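Hypothetical protein (Nostoc punctiforme, PDB 2O62) is of unknown function but combines two antiparallel beta domains of the calycin clan, whose barrels often bind small ligands. Local coordinates at residues Q5-L13 and N43-T51; N12-F20 and D32-G41. All coordinates share one frame; numbering follows the deposited sequence.

Contact 1 (5-13 with 43-51) and contact 2 (12-20 with 32-41) lie about 14 Å apart, centre to centre, in the N-terminal beta domain. They share N12 and L13, where the chain leaves helix 5-10 and enters strand 14-23, and contact 2 is nested inside the loop that contact 1 closes. Strands 29-42 and 47-54 are sheet neighbours and stitch the two together: R49 N lies 2.8 Å from E40 O, probably as a hydrogen bond, and L50 CD1 packs 3.6 Å from L39 CD2. No active site is known; a glycerol, probably from the crystallisation liquor, is bound at E17 of contact 2.

Contact 1: residues Q5-L13 and N43-T51; sequences QWECFLQNL and NNNQTVRLT
The short helix 5-10, just ahead of the first strand of this calycin-type domain, packs W6, F9 and L10 against N45 and V48 of the hairpin formed by strands 29-42 and 47-54. That hairpin bends through a type I' turn, N43 to Q46, overlapped at Q46 by a classic beta bulge in which Q46 and T47 both face L42. W6 supplies the polar grip. Its chi1 of -175° turns CG away from the backbone N and carries the indole to the turn, where NE1 donates to N45 O at 2.8 Å, the acceptor lying in the ring plane and the donor close to the C=O axis. V48 CG2 is the common apolar point, 3.6 Å from L10 CD2 and 3.7 Å from F9 CE2, with W6 CZ2 at 3.8 Å and L13 CD2 a little farther off. F9 CD2 and L10 CD2 lie over the rim of the same face of the indole, while L10 CD1 rests 3.8 Å from N45 CB. N12 is hydrogen-bonded to R104. The helix thus lies between strand 71-73, an outermost strand that it meets through F9 and F73, and strand 47-54, which pairs with the other outermost strand, 60-64.

Contact 2: residues N12-F20 and D32-G41; sequences NLGVWEGSF and DTSSRLCLEG
L39 forms the apolar centre with L13 at the open end of the hairpin of strands 14-23 and 29-42, away from its turn: L13 CD2 lies 4.1 Å from L39 CB, and L39 CD1 reaches N12 CB at 3.7 Å. Next come W16 and L37, a hydrogen-bonded pair with W16 CB 4.4 Å from L37 CB. The indole folds back so that W16 NE1 donates to N12 O at 2.9 Å, which fixes its rotation; R104 meets the ring as a cation-pi partner, recalling the tryptophan-arginine pairing of lipocalins with their G-x-W motif, here G14-V15-W16. Farther down, F20 turns its edge to S35 OG. That hydroxyl donates to a water at 2.7 Å, which in turn donates to W16 O. G18, paired with S35, has backbone angles at which a side chain would run into the carbonyl O of E17, and G14 is similarly constrained by L13. The antiparallel ladder pairs G14-L39, W16-L37, G18-S35 and F20-T33.

On the other face V15 CG1 sits 3.3 Å above the R36 guanidinium plane. In the conformers given, R36 NH1 makes a salt bridge to E17 OE2 at 2.7 Å, weak as a hydrogen bond, carboxylate and guanidinium planes 81° apart; both residues have a second conformer, so the pairing is not certain. Near the turn S19 OG, between its backbone N and carbonyl carbon (chi1 68°), donates to the syn lone pair of D32 OD1 at 2.8 Å, an oxygen that also bonds S21. Replacing S19 with an alanine would probably leave D32 OD1 with S21 alone and hold the carboxylate less firmly. The chemistry implies a two-sided hairpin: one face, mainly apolar but holding a water, packs on strands 117-127 and 103-111, while the other carries E17 and R36 beside V15 and C38, with the glycerol on E17 OE1.

Contact 1: residues Q5-L13 and N43-T51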
ATOM      1  N   GLN A   5     -10.910 -11.952 -10.944  1.00 18.35           N
ATOM      2  CA  GLN A   5     -10.550 -10.566 -10.626  1.00 18.05           C
ATOM      3  C   GLN A   5     -11.765  -9.635 -10.553  1.00 17.95           C
ATOM      4  O   GLN A   5     -11.823  -8.807  -9.713  1.00 16.88           O
ATOM      5  CB  GLN A   5      -9.504 -10.041 -11.603  1.00 17.80           C
ATOM      6  CG  GLN A   5      -8.156 -10.696 -11.390  1.00 17.57           C
ATOM      7  CD  GLN A   5      -7.521 -10.138 -10.168  1.00 17.09           C
ATOM      8  OE1 GLN A   5      -7.223  -8.968 -10.127  1.00 19.63           O
ATOM      9  NE2 GLN A   5      -7.344 -10.977  -9.147  1.00 17.49           N
ATOM     10  N   TRP A   6     -12.744  -9.807 -11.425  1.00 17.64           N
ATOM     11  CA  TRP A   6     -13.951  -9.003 -11.399  1.00 18.47           C
ATOM     12  C   TRP A   6     -14.732  -9.213 -10.110  1.00 19.10           C
ATOM     13  O   TRP A   6     -15.171  -8.248  -9.492  1.00 19.28           O
ATOM     14  CB  TRP A   6     -14.806  -9.328 -12.599  1.00 19.13           C
ATOM     15  CG  TRP A   6     -16.043  -8.448 -12.719  1.00 18.47           C
ATOM     16  CD1 TRP A   6     -17.348  -8.805 -12.437  1.00 20.61           C
ATOM     17  CD2 TRP A   6     -16.079  -7.091 -13.137  1.00 16.83           C
ATOM     18  NE1 TRP A   6     -18.180  -7.740 -12.659  1.00 19.70           N
ATOM     19  CE2 TRP A   6     -17.427  -6.667 -13.068  1.00 18.90           C
ATOM     20  CE3 TRP A   6     -15.092  -6.169 -13.556  1.00 18.65           C
ATOM     21  CZ2 TRP A   6     -17.809  -5.381 -13.398  1.00 19.03           C
ATOM     22  CZ3 TRP A   6     -15.470  -4.898 -13.887  1.00 18.65           C
ATOM     23  CH2 TRP A   6     -16.824  -4.501 -13.794  1.00 20.07           C
ATOM     24  N   GLU A   7     -14.870 -10.466  -9.692  1.00 19.50           N
ATOM     25  CA  GLU A   7     -15.556 -10.774  -8.451  1.00 20.61           C
ATOM     26  C   GLU A   7     -14.848 -10.179  -7.243  1.00 19.87           C
ATOM     27  O   GLU A   7     -15.509  -9.711  -6.319  1.00 19.68           O
ATOM     28  CB  GLU A   7     -15.727 -12.275  -8.312  1.00 21.88           C
ATOM     29  CG  GLU A   7     -16.745 -12.785  -9.301  1.00 26.56           C
ATOM     30  CD  GLU A   7     -16.605 -14.275  -9.636  1.00 33.89           C
ATOM     31  OE1 GLU A   7     -15.593 -14.920  -9.247  1.00 37.34           O
ATOM     32  OE2 GLU A   7     -17.524 -14.796 -10.318  1.00 40.02           O
ATOM     33  N   CYS A   8     -13.515 -10.203  -7.248  1.00 20.42           N
ATOM     34  CA  CYS A   8     -12.746  -9.530  -6.200  1.00 20.14           C
ATOM     35  C   CYS A   8     -13.016  -8.040  -6.169  1.00 19.52           C
ATOM     36  O   CYS A   8     -13.205  -7.439  -5.107  1.00 19.89           O
ATOM     37  CB  CYS A   8     -11.255  -9.748  -6.391  1.00 20.86           C
ATOM     38  SG  CYS A   8     -10.672 -11.425  -6.275  1.00 24.05           S
ATOM     39  N   PHE A   9     -13.017  -7.428  -7.343  1.00 20.09           N
ATOM     40  CA  PHE A   9     -13.320  -6.017  -7.479  1.00 19.34           C
ATOM     41  C   PHE A   9     -14.680  -5.715  -6.859  1.00 19.05           C
ATOM     42  O   PHE A   9     -14.785  -4.756  -6.119  1.00 18.03           O
ATOM     43  CB  PHE A   9     -13.235  -5.628  -8.953  1.00 19.87           C
ATOM     44  CG  PHE A   9     -13.754  -4.249  -9.291  1.00 18.53           C
ATOM     45  CD1 PHE A   9     -13.446  -3.149  -8.530  1.00 20.10           C
ATOM     46  CD2 PHE A   9     -14.500  -4.080 -10.446  1.00 20.16           C
ATOM     47  CE1 PHE A   9     -13.878  -1.880  -8.878  1.00 23.83           C
ATOM     48  CE2 PHE A   9     -14.958  -2.821 -10.815  1.00 22.79           C
ATOM     49  CZ  PHE A   9     -14.641  -1.714 -10.026  1.00 22.48           C
ATOM     50  N   LEU A  10     -15.687  -6.542  -7.130  1.00 18.24           N
ATOM     51  CA  LEU A  10     -17.010  -6.327  -6.560  1.00 19.05           C
ATOM     52  C   LEU A  10     -17.091  -6.322  -5.040  1.00 19.62           C
ATOM     53  O   LEU A  10     -18.073  -5.824  -4.478  1.00 21.40           O
ATOM     54  CB  LEU A  10     -17.976  -7.365  -7.117  1.00 19.49           C
ATOM     55  CG  LEU A  10     -18.188  -7.334  -8.625  1.00 18.92           C
ATOM     56  CD1 LEU A  10     -19.174  -8.436  -9.025  1.00 21.11           C
ATOM     57  CD2 LEU A  10     -18.708  -5.994  -9.121  1.00 21.38           C
ATOM     58  N   GLN A  11     -16.088  -6.865  -4.357  1.00 20.92           N
ATOM     59  CA  GLN A  11     -15.998  -6.736  -2.906  1.00 21.92           C
ATOM     60  C   GLN A  11     -15.948  -5.291  -2.430  1.00 22.22           C
ATOM     61  O   GLN A  11     -16.180  -5.023  -1.238  1.00 22.66           O
ATOM     62  CB  GLN A  11     -14.786  -7.498  -2.343  1.00 23.07           C
ATOM     63  CG  GLN A  11     -14.875  -9.019  -2.505  1.00 25.76           C
ATOM     64  CD  GLN A  11     -16.128  -9.560  -1.833  1.00 30.10           C
ATOM     65  OE1 GLN A  11     -17.060  -9.984  -2.490  1.00 37.60           O
ATOM     66  NE2 GLN A  11     -16.183  -9.452  -0.530  1.00 33.74           N
ATOM     67  N   ASN A  12     -15.569  -4.372  -3.313  1.00 21.21           N
ATOM     68  CA  ASN A  12     -15.505  -2.953  -2.998  1.00 21.10           C
ATOM     69  C   ASN A  12     -16.862  -2.210  -3.170  1.00 20.35           C
ATOM     70  O   ASN A  12     -16.943  -0.991  -2.947  1.00 19.98           O
ATOM     71  CB  ASN A  12     -14.462  -2.261  -3.890  1.00 21.02           C
ATOM     72  CG  ASN A  12     -13.037  -2.642  -3.531  1.00 22.07           C
ATOM     73  OD1 ASN A  12     -12.502  -2.061  -2.654  1.00 23.26           O
ATOM     74  ND2 ASN A  12     -12.450  -3.648  -4.198  1.00 24.16           N
ATOM     75  N   LEU A  13     -17.921  -2.880  -3.632  1.00 20.72           N
ATOM     76  CA  LEU A  13     -19.144  -2.133  -3.859  1.00 20.65           C
ATOM     77  C   LEU A  13     -19.611  -1.496  -2.523  1.00 22.01           C
ATOM     78  O   LEU A  13     -19.545  -2.132  -1.460  1.00 20.62           O
ATOM     79  CB  LEU A  13     -20.239  -2.999  -4.408  1.00 20.93           C
ATOM     80  CG  LEU A  13     -19.978  -3.568  -5.766  1.00 20.93           C
ATOM     81  CD1 LEU A  13     -21.203  -4.326  -6.213  1.00 19.36           C
ATOM     82  CD2 LEU A  13     -19.667  -2.451  -6.746  1.00 24.16           C
ATOM     83  N   ASN A  43     -26.645  -3.937 -14.094  1.00 20.41           N
ATOM     84  CA  ASN A  43     -26.842  -5.037 -15.024  1.00 20.96           C
ATOM     85  C   ASN A  43     -26.244  -6.341 -14.530  1.00 19.79           C
ATOM     86  O   ASN A  43     -25.334  -6.885 -15.131  1.00 19.28           O
ATOM     87  CB  ASN A  43     -26.325  -4.669 -16.434  1.00 22.29           C
ATOM     88  CG  ASN A  43     -27.063  -3.466 -17.016  1.00 24.27           C
ATOM     89  OD1 ASN A  43     -26.452  -2.424 -17.270  1.00 33.76           O
ATOM     90  ND2 ASN A  43     -28.388  -3.577 -17.157  1.00 32.83           N
ATOM     91  N   ASN A  44     -26.839  -6.860 -13.462  1.00 18.99           N
ATOM     92  CA  ASN A  44     -26.347  -8.045 -12.745  1.00 18.24           C
ATOM     93  C   ASN A  44     -24.845  -8.010 -12.505  1.00 18.02           C
ATOM     94  O   ASN A  44     -24.139  -9.004 -12.772  1.00 16.79           O
ATOM     95  CB  ASN A  44     -26.739  -9.347 -13.428  1.00 17.30           C
ATOM     96  CG  ASN A  44     -26.439 -10.565 -12.551  1.00 16.82           C
ATOM     97  OD1 ASN A  44     -26.364 -10.455 -11.324  1.00 14.67           O
ATOM     98  ND2 ASN A  44     -26.175 -11.680 -13.169  1.00 19.98           N
ATOM     99  N   ASN A  45     -24.388  -6.859 -12.019  1.00 17.93           N
ATOM    100  CA  ASN A  45     -22.982  -6.559 -11.698  1.00 19.33           C
ATOM    101  C   ASN A  45     -22.014  -6.770 -12.840  1.00 19.69           C
ATOM    102  O   ASN A  45     -20.851  -7.064 -12.632  1.00 20.64           O
ATOM    103  CB  ASN A  45     -22.478  -7.313 -10.458  1.00 20.26           C
ATOM    104  CG  ASN A  45     -23.174  -6.889  -9.183  1.00 21.11           C
ATOM    105  OD1 ASN A  45     -23.632  -5.754  -9.045  1.00 18.51           O
ATOM    106  ND2 ASN A  45     -23.244  -7.815  -8.232  1.00 22.96           N
ATOM    107  N   GLN A  46     -22.491  -6.598 -14.049  1.00 19.68           N
ATOM    108  CA  GLN A  46     -21.644  -6.699 -15.217  1.00 20.21           C
ATOM    109  C   GLN A  46     -20.996  -5.344 -15.546  1.00 19.78           C
ATOM    110  O   GLN A  46     -20.075  -5.289 -16.343  1.00 19.50           O
ATOM    111  CB  GLN A  46     -22.477  -7.162 -16.395  1.00 20.13           C
ATOM    112  CG  GLN A  46     -23.052  -8.603 -16.257  1.00 21.51           C
ATOM    113  CD  GLN A  46     -23.862  -9.041 -17.495  1.00 22.87           C
ATOM    114  OE1 GLN A  46     -25.079  -8.796 -17.605  1.00 30.30           O
ATOM    115  NE2 GLN A  46     -23.183  -9.705 -18.426  1.00 27.11           N
ATOM    116  N   THR A  47     -21.539  -4.262 -14.997  1.00 20.51           N
ATOM    117  CA  THR A  47     -20.983  -2.909 -15.134  1.00 21.85           C
ATOM    118  C   THR A  47     -20.840  -2.386 -13.721  1.00 21.35           C
ATOM    119  O   THR A  47     -21.730  -2.638 -12.906  1.00 20.29           O
ATOM    120  CB  THR A  47     -21.979  -1.960 -15.825  1.00 21.85           C
ATOM    121  OG1 THR A  47     -22.222  -2.361 -17.181  1.00 27.03           O
ATOM    122  CG2 THR A  47     -21.450  -0.509 -15.820  1.00 24.71           C
ATOM    123  N   VAL A  48     -19.737  -1.699 -13.394  1.00 21.23           N
ATOM    124  CA  VAL A  48     -19.650  -0.943 -12.143  1.00 20.99           C
ATOM    125  C   VAL A  48     -19.564   0.563 -12.431  1.00 20.99           C
ATOM    126  O   VAL A  48     -18.699   1.000 -13.208  1.00 21.37           O
ATOM    127  CB  VAL A  48     -18.447  -1.357 -11.288  1.00 20.58           C
ATOM    128  CG1 VAL A  48     -18.310  -0.420 -10.129  1.00 22.86           C
ATOM    129  CG2 VAL A  48     -18.621  -2.779 -10.734  1.00 21.45           C
ATOM    130  N   ARG A  49     -20.478   1.344 -11.848  1.00 21.15           N
ATOM    131  CA  ARG A  49     -20.431   2.786 -11.971  1.00 21.94           C
ATOM    132  C   ARG A  49     -19.768   3.398 -10.750  1.00 22.57           C
ATOM    133  O   ARG A  49     -20.132   3.113  -9.603  1.00 22.83           O
ATOM    134  CB  ARG A  49     -21.806   3.384 -12.117  1.00 21.72           C
ATOM    135  CG  ARG A  49     -21.777   4.911 -12.120  1.00 25.02           C
ATOM    136  CD  ARG A  49     -23.157   5.466 -12.249  1.00 29.54           C
ATOM    137  NE  ARG A  49     -23.627   5.185 -13.582  1.00 31.81           N
ATOM    138  CZ  ARG A  49     -24.902   5.010 -13.926  1.00 34.99           C
ATOM    139  NH1 ARG A  49     -25.869   5.072 -13.017  1.00 35.47           N
ATOM    140  NH2 ARG A  49     -25.200   4.747 -15.199  1.00 35.58           N
ATOM    141  N   LEU A  50     -18.777   4.239 -11.009  1.00 23.81           N
ATOM    142  CA  LEU A  50     -18.061   4.932  -9.959  1.00 25.07           C
ATOM    143  C   LEU A  50     -18.453   6.398  -9.955  1.00 26.01           C
ATOM    144  O   LEU A  50     -18.416   7.035 -11.000  1.00 26.69           O
ATOM    145  CB  LEU A  50     -16.568   4.791 -10.201  1.00 25.90           C
ATOM    146  CG  LEU A  50     -15.614   5.506  -9.233  1.00 27.37           C
ATOM    147  CD1 LEU A  50     -14.364   4.710  -9.073  1.00 29.99           C
ATOM    148  CD2 LEU A  50     -15.268   6.942  -9.673  1.00 28.99           C
ATOM    149  N   THR A  51     -18.877   6.924  -8.797  1.00 26.20           N
ATOM    150  CA  THR A  51     -19.240   8.346  -8.681  1.00 25.85           C
ATOM    151  C   THR A  51     -18.394   8.862  -7.530  1.00 25.26           C
ATOM    152  O   THR A  51     -18.654   8.498  -6.394  1.00 24.73           O
ATOM    153  CB  THR A  51     -20.737   8.575  -8.398  1.00 26.87           C
ATOM    154  OG1 THR A  51     -21.544   7.957  -9.412  1.00 26.41           O
ATOM    155  CG2 THR A  51     -21.063  10.061  -8.409  1.00 28.15           C
TER

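Contact 2: residues N12-F20 and D32-G41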
ATOM      1  N   ASN A  12     -15.569  -4.372  -3.313  1.00 21.21           N
ATOM      2  CA  ASN A  12     -15.505  -2.953  -2.998  1.00 21.10           C
ATOM      3  C   ASN A  12     -16.862  -2.210  -3.170  1.00 20.35           C
ATOM      4  O   ASN A  12     -16.943  -0.991  -2.947  1.00 19.98           O
ATOM      5  CB  ASN A  12     -14.462  -2.261  -3.890  1.00 21.02           C
ATOM      6  CG  ASN A  12     -13.037  -2.642  -3.531  1.00 22.07           C
ATOM      7  OD1 ASN A  12     -12.502  -2.061  -2.654  1.00 23.26           O
ATOM      8  ND2 ASN A  12     -12.450  -3.648  -4.198  1.00 24.16           N
ATOM      9  N   LEU A  13     -17.921  -2.880  -3.632  1.00 20.72           N
ATOM     10  CA  LEU A  13     -19.144  -2.133  -3.859  1.00 20.65           C
ATOM     11  C   LEU A  13     -19.611  -1.496  -2.523  1.00 22.01           C
ATOM     12  O   LEU A  13     -19.545  -2.132  -1.460  1.00 20.62           O
ATOM     13  CB  LEU A  13     -20.239  -2.999  -4.408  1.00 20.93           C
ATOM     14  CG  LEU A  13     -19.978  -3.568  -5.766  1.00 20.93           C
ATOM     15  CD1 LEU A  13     -21.203  -4.326  -6.213  1.00 19.36           C
ATOM     16  CD2 LEU A  13     -19.667  -2.451  -6.746  1.00 24.16           C
ATOM     17  N   GLY A  14     -20.120  -0.273  -2.609  1.00 22.19           N
ATOM     18  CA  GLY A  14     -20.641   0.439  -1.438  1.00 22.71           C
ATOM     19  C   GLY A  14     -20.388   1.927  -1.563  1.00 22.27           C
ATOM     20  O   GLY A  14     -19.996   2.420  -2.624  1.00 22.01           O
ATOM     21  N   VAL A  15     -20.600   2.647  -0.467  1.00 22.01           N
ATOM     22  CA  VAL A  15     -20.413   4.085  -0.452  1.00 21.50           C
ATOM     23  C   VAL A  15     -19.290   4.363   0.548  1.00 21.69           C
ATOM     24  O   VAL A  15     -19.445   4.092   1.722  1.00 21.89           O
ATOM     25  CB  VAL A  15     -21.684   4.827  -0.053  1.00 21.35           C
ATOM     26  CG1 VAL A  15     -21.456   6.312  -0.023  1.00 22.29           C
ATOM     27  CG2 VAL A  15     -22.815   4.490  -1.001  1.00 21.05           C
ATOM     28  N   TRP A  16     -18.156   4.820   0.034  1.00 21.98           N
ATOM     29  CA  TRP A  16     -16.959   5.016   0.815  1.00 22.14           C
ATOM     30  C   TRP A  16     -16.816   6.515   1.024  1.00 23.03           C
ATOM     31  O   TRP A  16     -16.604   7.281   0.073  1.00 23.43           O
ATOM     32  CB  TRP A  16     -15.737   4.433   0.107  1.00 22.48           C
ATOM     33  CG  TRP A  16     -15.798   2.978  -0.073  1.00 22.00           C
ATOM     34  CD1 TRP A  16     -16.116   2.301  -1.224  1.00 22.90           C
ATOM     35  CD2 TRP A  16     -15.597   1.995   0.925  1.00 20.72           C
ATOM     36  NE1 TRP A  16     -16.064   0.944  -1.004  1.00 22.45           N
ATOM     37  CE2 TRP A  16     -15.761   0.720   0.306  1.00 20.08           C
ATOM     38  CE3 TRP A  16     -15.232   2.054   2.276  1.00 21.03           C
ATOM     39  CZ2 TRP A  16     -15.609  -0.474   0.999  1.00 22.47           C
ATOM     40  CZ3 TRP A  16     -15.087   0.863   2.972  1.00 22.99           C
ATOM     41  CH2 TRP A  16     -15.262  -0.389   2.330  1.00 22.17           C
ATOM     42  N   GLU A  17     -16.882   6.921   2.294  1.00 23.12           N
ATOM     43  CA  GLU A  17     -16.760   8.310   2.675  0.50 22.75           C
ATOM     44  C   GLU A  17     -15.443   8.550   3.394  1.00 22.08           C
ATOM     45  O   GLU A  17     -14.933   7.679   4.069  1.00 21.91           O
ATOM     46  CB  GLU A  17     -17.899   8.682   3.600  0.50 23.23           C
ATOM     47  CG  GLU A  17     -19.262   8.538   2.958  0.50 23.77           C
ATOM     48  CD  GLU A  17     -20.284   9.368   3.665  0.50 26.30           C
ATOM     49  OE1 GLU A  17     -20.702   8.930   4.759  0.50 26.67           O
ATOM     50  OE2 GLU A  17     -20.649  10.456   3.138  0.50 27.40           O
ATOM     51  N   GLY A  18     -14.878   9.728   3.231  1.00 21.44           N
ATOM     52  CA  GLY A  18     -13.686  10.060   3.961  1.00 20.13           C
ATOM     53  C   GLY A  18     -12.993  11.256   3.387  1.00 19.67           C
ATOM     54  O   GLY A  18     -13.593  12.306   3.242  1.00 19.00           O
ATOM     55  N   SER A  19     -11.710  11.090   3.094  1.00 19.36           N
ATOM     56  CA  SER A  19     -10.953  12.129   2.394  1.00 20.30           C
ATOM     57  C   SER A  19      -9.808  11.617   1.572  1.00 19.38           C
ATOM     58  O   SER A  19      -9.366  10.478   1.769  1.00 20.91           O
ATOM     59  CB  SER A  19     -10.380  13.132   3.392  1.00 20.59           C
ATOM     60  OG  SER A  19      -9.382  12.572   4.192  1.00 21.64           O
ATOM     61  N   PHE A  20      -9.323  12.506   0.703  1.00 19.24           N
ATOM     62  CA  PHE A  20      -8.076  12.334  -0.036  1.00 19.47           C
ATOM     63  C   PHE A  20      -7.105  13.345   0.511  1.00 19.47           C
ATOM     64  O   PHE A  20      -7.367  14.532   0.422  1.00 19.51           O
ATOM     65  CB  PHE A  20      -8.283  12.663  -1.513  1.00 20.46           C
ATOM     66  CG  PHE A  20      -9.008  11.589  -2.312  1.00 23.01           C
ATOM     67  CD1 PHE A  20     -10.238  11.104  -1.914  1.00 27.81           C
ATOM     68  CD2 PHE A  20      -8.516  11.146  -3.529  1.00 25.38           C
ATOM     69  CE1 PHE A  20     -10.912  10.144  -2.659  1.00 26.32           C
ATOM     70  CE2 PHE A  20      -9.220  10.192  -4.287  1.00 25.32           C
ATOM     71  CZ  PHE A  20     -10.394   9.712  -3.856  1.00 23.52           C
ATOM     72  N   ASP A  32      -6.034  18.363   1.978  1.00 19.70           N
ATOM     73  CA  ASP A  32      -7.026  17.338   2.267  1.00 20.30           C
ATOM     74  C   ASP A  32      -8.380  17.782   1.729  1.00 19.80           C
ATOM     75  O   ASP A  32      -8.748  18.946   1.868  1.00 20.29           O
ATOM     76  CB  ASP A  32      -7.099  17.145   3.754  1.00 20.17           C
ATOM     77  CG  ASP A  32      -8.249  16.299   4.152  1.00 23.35           C
ATOM     78  OD1 ASP A  32      -8.063  15.054   4.158  1.00 24.89           O
ATOM     79  OD2 ASP A  32      -9.354  16.895   4.396  1.00 23.58           O
ATOM     80  N   THR A  33      -9.119  16.850   1.130  1.00 19.59           N
ATOM     81  CA  THR A  33     -10.410  17.152   0.550  0.50 18.90           C
ATOM     82  C   THR A  33     -11.352  16.044   0.928  1.00 18.96           C
ATOM     83  O   THR A  33     -11.062  14.866   0.654  1.00 18.25           O
ATOM     84  CB  THR A  33     -10.341  17.240  -0.971  0.50 19.03           C
ATOM     85  OG1 THR A  33      -9.279  18.120  -1.357  0.50 19.17           O
ATOM     86  CG2 THR A  33     -11.673  17.730  -1.526  0.50 18.10           C
ATOM     87  N   SER A  34     -12.484  16.400   1.524  1.00 19.36           N
ATOM     88  CA  SER A  34     -13.470  15.404   1.870  1.00 19.68           C
ATOM     89  C   SER A  34     -14.066  14.758   0.609  1.00 19.93           C
ATOM     90  O   SER A  34     -14.203  15.380  -0.475  1.00 18.92           O
ATOM     91  CB  SER A  34     -14.548  15.994   2.817  1.00 20.69           C
ATOM     92  OG  SER A  34     -15.408  16.883   2.107  1.00 22.22           O
ATOM     93  N   SER A  35     -14.390  13.484   0.756  1.00 18.65           N
ATOM     94  CA  SER A  35     -14.794  12.649  -0.379  1.00 19.52           C
ATOM     95  C   SER A  35     -15.936  11.668  -0.063  1.00 19.62           C
ATOM     96  O   SER A  35     -16.156  11.241   1.088  1.00 18.54           O
ATOM     97  CB  SER A  35     -13.577  11.899  -0.905  1.00 18.95           C
ATOM     98  OG  SER A  35     -13.090  10.974   0.048  1.00 19.53           O
ATOM     99  N   ARG A  36     -16.709  11.387  -1.122  1.00 20.42           N
ATOM    100  CA  ARG A  36     -17.720  10.333  -1.128  0.50 21.04           C
ATOM    101  C   ARG A  36     -17.550   9.618  -2.466  1.00 21.23           C
ATOM    102  O   ARG A  36     -17.601  10.257  -3.527  1.00 21.03           O
ATOM    103  CB  ARG A  36     -19.138  10.911  -1.014  0.50 21.24           C
ATOM    104  CG  ARG A  36     -20.218   9.890  -0.688  0.50 21.62           C
ATOM    105  CD  ARG A  36     -21.555  10.553  -0.259  0.50 22.83           C
ATOM    106  NE  ARG A  36     -22.671   9.596  -0.217  0.50 26.56           N
ATOM    107  CZ  ARG A  36     -23.321   9.179   0.874  0.50 26.89           C
ATOM    108  NH1 ARG A  36     -23.006   9.620   2.097  0.50 28.91           N
ATOM    109  NH2 ARG A  36     -24.313   8.309   0.734  0.50 26.36           N
ATOM    110  N   LEU A  37     -17.314   8.306  -2.399  1.00 22.58           N
ATOM    111  CA  LEU A  37     -17.036   7.478  -3.571  1.00 22.19           C
ATOM    112  C   LEU A  37     -18.056   6.377  -3.548  1.00 23.11           C
ATOM    113  O   LEU A  37     -18.057   5.518  -2.679  1.00 23.36           O
ATOM    114  CB  LEU A  37     -15.624   6.908  -3.530  1.00 22.65           C
ATOM    115  CG  LEU A  37     -15.062   6.239  -4.798  1.00 24.37           C
ATOM    116  CD1 LEU A  37     -13.560   6.196  -4.669  1.00 28.02           C
ATOM    117  CD2 LEU A  37     -15.526   4.897  -4.996  1.00 24.89           C
ATOM    118  N   CYS A  38     -18.935   6.434  -4.517  1.00 23.12           N
ATOM    119  CA  CYS A  38     -19.949   5.394  -4.654  0.50 23.49           C
ATOM    120  C   CYS A  38     -19.555   4.448  -5.773  1.00 23.24           C
ATOM    121  O   CYS A  38     -19.288   4.842  -6.885  1.00 23.27           O
ATOM    122  CB  CYS A  38     -21.350   5.944  -4.908  0.50 23.53           C
ATOM    123  SG  CYS A  38     -22.616   4.644  -5.123  0.65 25.21           S
ATOM    124  N   LEU A  39     -19.482   3.174  -5.422  1.00 23.48           N
ATOM    125  CA  LEU A  39     -19.264   2.106  -6.393  1.00 23.73           C
ATOM    126  C   LEU A  39     -20.519   1.268  -6.362  1.00 23.38           C
ATOM    127  O   LEU A  39     -20.856   0.624  -5.360  1.00 21.69           O
ATOM    128  CB  LEU A  39     -18.072   1.214  -6.059  1.00 24.73           C
ATOM    129  CG  LEU A  39     -16.659   1.752  -6.229  1.00 27.48           C
ATOM    130  CD1 LEU A  39     -15.639   0.752  -5.654  1.00 30.17           C
ATOM    131  CD2 LEU A  39     -16.370   1.989  -7.729  1.00 26.56           C
ATOM    132  N   GLU A  40     -21.215   1.263  -7.475  1.00 23.67           N
ATOM    133  CA  GLU A  40     -22.439   0.519  -7.567  1.00 24.98           C
ATOM    134  C   GLU A  40     -22.408  -0.410  -8.774  1.00 24.10           C
ATOM    135  O   GLU A  40     -21.889  -0.060  -9.821  1.00 24.45           O
ATOM    136  CB  GLU A  40     -23.604   1.478  -7.670  1.00 25.11           C
ATOM    137  CG  GLU A  40     -23.689   2.283  -8.942  1.00 28.61           C
ATOM    138  CD  GLU A  40     -24.676   3.455  -8.826  1.00 29.38           C
ATOM    139  OE1 GLU A  40     -25.821   3.209  -8.363  1.00 35.45           O
ATOM    140  OE2 GLU A  40     -24.291   4.608  -9.197  1.00 32.71           O
ATOM    141  N   GLY A  41     -22.985  -1.599  -8.620  1.00 23.58           N
ATOM    142  CA  GLY A  41     -23.068  -2.544  -9.710  1.00 22.54           C
ATOM    143  C   GLY A  41     -24.359  -2.354 -10.458  1.00 22.27           C
ATOM    144  O   GLY A  41     -25.408  -2.069  -9.848  1.00 21.82           O
TER
HETATM  145  O   HOH W   1     -13.944   8.530  -0.611  1.00 16.63           O
HETATM  146  O   HOH W   2      -6.664  16.566  -1.538  1.00 27.94           O